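Local atomic coordinates of peroxiredoxin PRX1, mitochondrial (Saccharomyces cerevisiae, PDB entry 5YKJ), a protein that reduces peroxides as a mitochondrial 1-Cys peroxiredoxin, its oxidised thiol probably being regenerated by the glutathione and thioredoxin systems. Residues V189-A194 against Y207-K212. Residues are numbered along the deposited sequence; the frame is centred on the assembly and turned at random.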
ATOM      1  N   VAL A 189      19.552  -4.610  19.886  1.00 20.54           N
ATOM      2  CA  VAL A 189      20.597  -5.598  19.722  1.00 18.62           C
ATOM      3  C   VAL A 189      21.931  -5.087  20.277  1.00 23.53           C
ATOM      4  O   VAL A 189      22.472  -4.175  19.797  1.00 16.42           O
ATOM      5  CB  VAL A 189      20.794  -5.973  18.227  1.00 22.17           C
ATOM      6  CG1 VAL A 189      21.912  -6.966  18.038  1.00 19.52           C
ATOM      7  CG2 VAL A 189      19.523  -6.555  17.670  1.00 21.57           C
ATOM      8  N   SER A 190      22.457  -5.785  21.283  1.00 19.07           N
ATOM      9  CA  SER A 190      23.729  -5.428  21.888  1.00 18.62           C
ATOM     10  C   SER A 190      24.881  -5.644  20.940  1.00 20.27           C
ATOM     11  O   SER A 190      24.765  -6.335  19.999  1.00 18.49           O
ATOM     12  CB  SER A 190      23.956  -6.249  23.160  1.00 24.43           C
ATOM     13  OG  SER A 190      24.344  -7.557  22.853  1.00 24.06           O
ATOM     14  N   ASN A 191      26.007  -5.011  21.225  1.00 18.47           N
ATOM     15  CA  ASN A 191      27.152  -5.160  20.375  1.00 19.07           C
ATOM     16  C   ASN A 191      27.589  -6.641  20.260  1.00 19.26           C
ATOM     17  O   ASN A 191      27.939  -7.053  19.234  1.00 16.95           O
ATOM     18  CB  ASN A 191      28.312  -4.275  20.841  1.00 18.80           C
ATOM     19  CG  ASN A 191      28.273  -2.842  20.255  1.00 21.75           C
ATOM     20  OD1 ASN A 191      27.249  -2.339  19.836  1.00 17.20           O
ATOM     21  ND2 ASN A 191      29.395  -2.188  20.320  1.00 21.69           N
ATOM     22  N   ASP A 192      27.556  -7.372  21.363  1.00 20.01           N
ATOM     23  CA  ASP A 192      27.916  -8.769  21.333  1.00 18.02           C
ATOM     24  C   ASP A 192      26.928  -9.569  20.491  1.00 18.67           C
ATOM     25  O   ASP A 192      27.313 -10.354  19.742  1.00 19.01           O
ATOM     26  CB  ASP A 192      28.019  -9.364  22.727  1.00 22.67           C
ATOM     27  CG  ASP A 192      29.363  -9.148  23.365  1.00 48.05           C
ATOM     28  OD1 ASP A 192      30.279  -8.667  22.718  1.00 45.46           O
ATOM     29  OD2 ASP A 192      29.430  -9.440  24.551  1.00 44.62           O
ATOM     30  N   GLU A 193      25.653  -9.306  20.660  1.00 18.60           N
ATOM     31  CA  GLU A 193      24.589  -9.951  19.886  1.00 17.78           C
ATOM     32  C   GLU A 193      24.763  -9.565  18.431  1.00 19.20           C
ATOM     33  O   GLU A 193      24.573 -10.354  17.572  1.00 21.08           O
ATOM     34  CB  GLU A 193      23.196  -9.553  20.397  1.00 23.01           C
ATOM     35  CG  GLU A 193      22.641 -10.260  21.637  1.00 38.51           C
ATOM     36  CD  GLU A 193      21.391  -9.621  22.254  1.00 47.82           C
ATOM     37  OE1 GLU A 193      20.674 -10.325  22.989  1.00 62.31           O
ATOM     38  OE2 GLU A 193      21.083  -8.452  22.035  1.00 43.94           O
ATOM     39  N   ALA A 194      25.143  -8.329  18.173  1.00 16.26           N
ATOM     40  CA  ALA A 194      25.388  -7.895  16.831  1.00 15.57           C
ATOM     41  C   ALA A 194      26.570  -8.616  16.174  1.00 22.23           C
ATOM     42  O   ALA A 194      26.550  -8.876  14.996  1.00 16.12           O
ATOM     43  CB  ALA A 194      25.569  -6.381  16.780  1.00 16.96           C
ATOM     44  N   TYR A 207      24.433   3.859  19.210  1.00 11.76           N
ATOM     45  CA  TYR A 207      23.105   3.545  18.723  1.00 12.17           C
ATOM     46  C   TYR A 207      22.989   3.487  17.192  1.00 14.33           C
ATOM     47  O   TYR A 207      21.982   3.107  16.685  1.00 13.16           O
ATOM     48  CB  TYR A 207      22.079   4.556  19.275  1.00  8.87           C
ATOM     49  CG  TYR A 207      22.392   5.989  18.942  1.00  9.98           C
ATOM     50  CD1 TYR A 207      23.170   6.741  19.759  1.00  8.82           C
ATOM     51  CD2 TYR A 207      21.921   6.558  17.792  1.00  8.64           C
ATOM     52  CE1 TYR A 207      23.448   8.050  19.489  1.00  9.25           C
ATOM     53  CE2 TYR A 207      22.219   7.847  17.491  1.00  8.59           C
ATOM     54  CZ  TYR A 207      22.973   8.591  18.333  1.00 12.17           C
ATOM     55  OH  TYR A 207      23.264   9.868  18.034  1.00 12.94           O
ATOM     56  N   LEU A 208      24.055   3.894  16.516  1.00  8.41           N
ATOM     57  CA  LEU A 208      24.068   3.936  15.088  1.00  8.46           C
ATOM     58  C   LEU A 208      25.224   3.122  14.524  1.00 11.66           C
ATOM     59  O   LEU A 208      26.301   3.579  14.412  1.00 10.73           O
ATOM     60  CB  LEU A 208      24.161   5.376  14.598  1.00  9.93           C
ATOM     61  CG  LEU A 208      24.127   5.598  13.103  1.00  9.39           C
ATOM     62  CD1 LEU A 208      22.817   5.180  12.468  1.00 11.14           C
ATOM     63  CD2 LEU A 208      24.383   7.056  12.791  1.00 10.67           C
ATOM     64  N   ARG A 209      24.888   1.884  14.186  1.00 10.31           N
ATOM     65  CA  ARG A 209      25.809   0.904  13.639  1.00 10.71           C
ATOM     66  C   ARG A 209      25.366   0.361  12.290  1.00 14.87           C
ATOM     67  O   ARG A 209      24.389  -0.264  12.215  1.00 13.47           O
ATOM     68  CB  ARG A 209      25.986  -0.248  14.623  1.00 11.60           C
ATOM     69  CG  ARG A 209      26.364   0.201  16.026  1.00 10.46           C
ATOM     70  CD  ARG A 209      25.995  -0.830  17.080  1.00 12.84           C
ATOM     71  NE  ARG A 209      24.567  -1.012  17.186  1.00 12.11           N
ATOM     72  CZ  ARG A 209      23.944  -1.907  17.916  1.00 21.71           C
ATOM     73  NH1 ARG A 209      24.583  -2.771  18.678  1.00 16.29           N
ATOM     74  NH2 ARG A 209      22.636  -1.959  17.883  1.00 13.92           N
ATOM     75  N   PHE A 210      26.171   0.603  11.275  1.00 10.30           N
ATOM     76  CA  PHE A 210      25.905   0.115   9.929  1.00 11.01           C
ATOM     77  C   PHE A 210      26.566  -1.249   9.642  1.00 14.99           C
ATOM     78  O   PHE A 210      27.641  -1.482  10.027  1.00 14.19           O
ATOM     79  CB  PHE A 210      26.348   1.109   8.863  1.00 11.77           C
ATOM     80  CG  PHE A 210      25.531   2.366   8.811  1.00 12.39           C
ATOM     81  CD1 PHE A 210      24.457   2.453   7.993  1.00 18.10           C
ATOM     82  CD2 PHE A 210      25.878   3.463   9.539  1.00 12.48           C
ATOM     83  CE1 PHE A 210      23.726   3.586   7.913  1.00 19.36           C
ATOM     84  CE2 PHE A 210      25.125   4.600   9.496  1.00 11.17           C
ATOM     85  CZ  PHE A 210      24.060   4.665   8.670  1.00 13.46           C
ATOM     86  N   THR A 211      25.855  -2.080   8.918  1.00 14.34           N
ATOM     87  CA  THR A 211      26.369  -3.383   8.562  1.00 13.41           C
ATOM     88  C   THR A 211      25.947  -3.646   7.153  1.00 16.35           C
ATOM     89  O   THR A 211      25.024  -3.070   6.682  1.00 16.41           O
ATOM     90  CB  THR A 211      25.905  -4.461   9.525  1.00 19.33           C
ATOM     91  OG1 THR A 211      26.592  -5.655   9.262  1.00 20.50           O
ATOM     92  CG2 THR A 211      24.411  -4.712   9.389  1.00 14.48           C
ATOM     93  N   LYS A 212      26.657  -4.518   6.485  1.00 18.60           N
ATOM     94  CA  LYS A 212      26.352  -4.813   5.106  1.00 22.17           C
ATOM     95  C   LYS A 212      25.110  -5.615   4.918  1.00 22.42           C
ATOM     96  O   LYS A 212      24.679  -6.320   5.755  1.00 25.83           O
ATOM     97  CB  LYS A 212      27.514  -5.499   4.400  1.00 26.83           C
ATOM     98  CG  LYS A 212      28.671  -4.617   4.000  1.00 44.16           C
ATOM     99  CD  LYS A 212      28.474  -3.927   2.667  1.00 49.98           C
ATOM    100  CE  LYS A 212      28.223  -4.890   1.524  1.00 60.36           C
ATOM    101  NZ  LYS A 212      28.049  -4.182   0.243  1.00 47.70           N
TER
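R209 reaches from strand 208-211 to the start of helix 191-198 and takes hold of V189 O end-on, illustrating how one guanidinium can tie a strand to the backbone before a helix. Both terminal nitrogens donate to that single oxygen, at 2.8 Å from R209 NH1 to V189 O and 2.9 Å from R209 NH2 to V189 O. The oxygen lies only 1° out of the guanidinium plane. R209 NH1 donates a further bond, 2.9 Å long, to N191 OD1; the donor sits in the carbonyl plane of this amide, which is turned 22° from the guanidinium. Three bonds to two acceptors thus fix the rotation of the planar group, while A194 CB comes obliquely within 4.2 Å of R209 NH1. A bend at chi3 (-65°) swings the guanidinium toward V189 and N191; R209 CD itself lies 3.4 Å from N191 OD1. An alanine in place of R209 removes all three donors, which would probably leave V189 O without these two bonds and the N191 amide less firmly held. A second bond, from N191 ND2 to E203, steadies that amide; E203 also touches R209, and its carboxylate, if charged, may help balance the guanidinium. The strand is set in turn by backbone bonding between R209 and I185. On the helix side, S190 OG accepts from E193 N at 3.1 Å, and E193 OE2 receives S190 N at 3.1 Å. This reciprocal pair is a capping box, and R209 ties the residues on either side of its N-cap to the small antiparallel sheet of the C-terminal region, well apart from the thioredoxin-fold core.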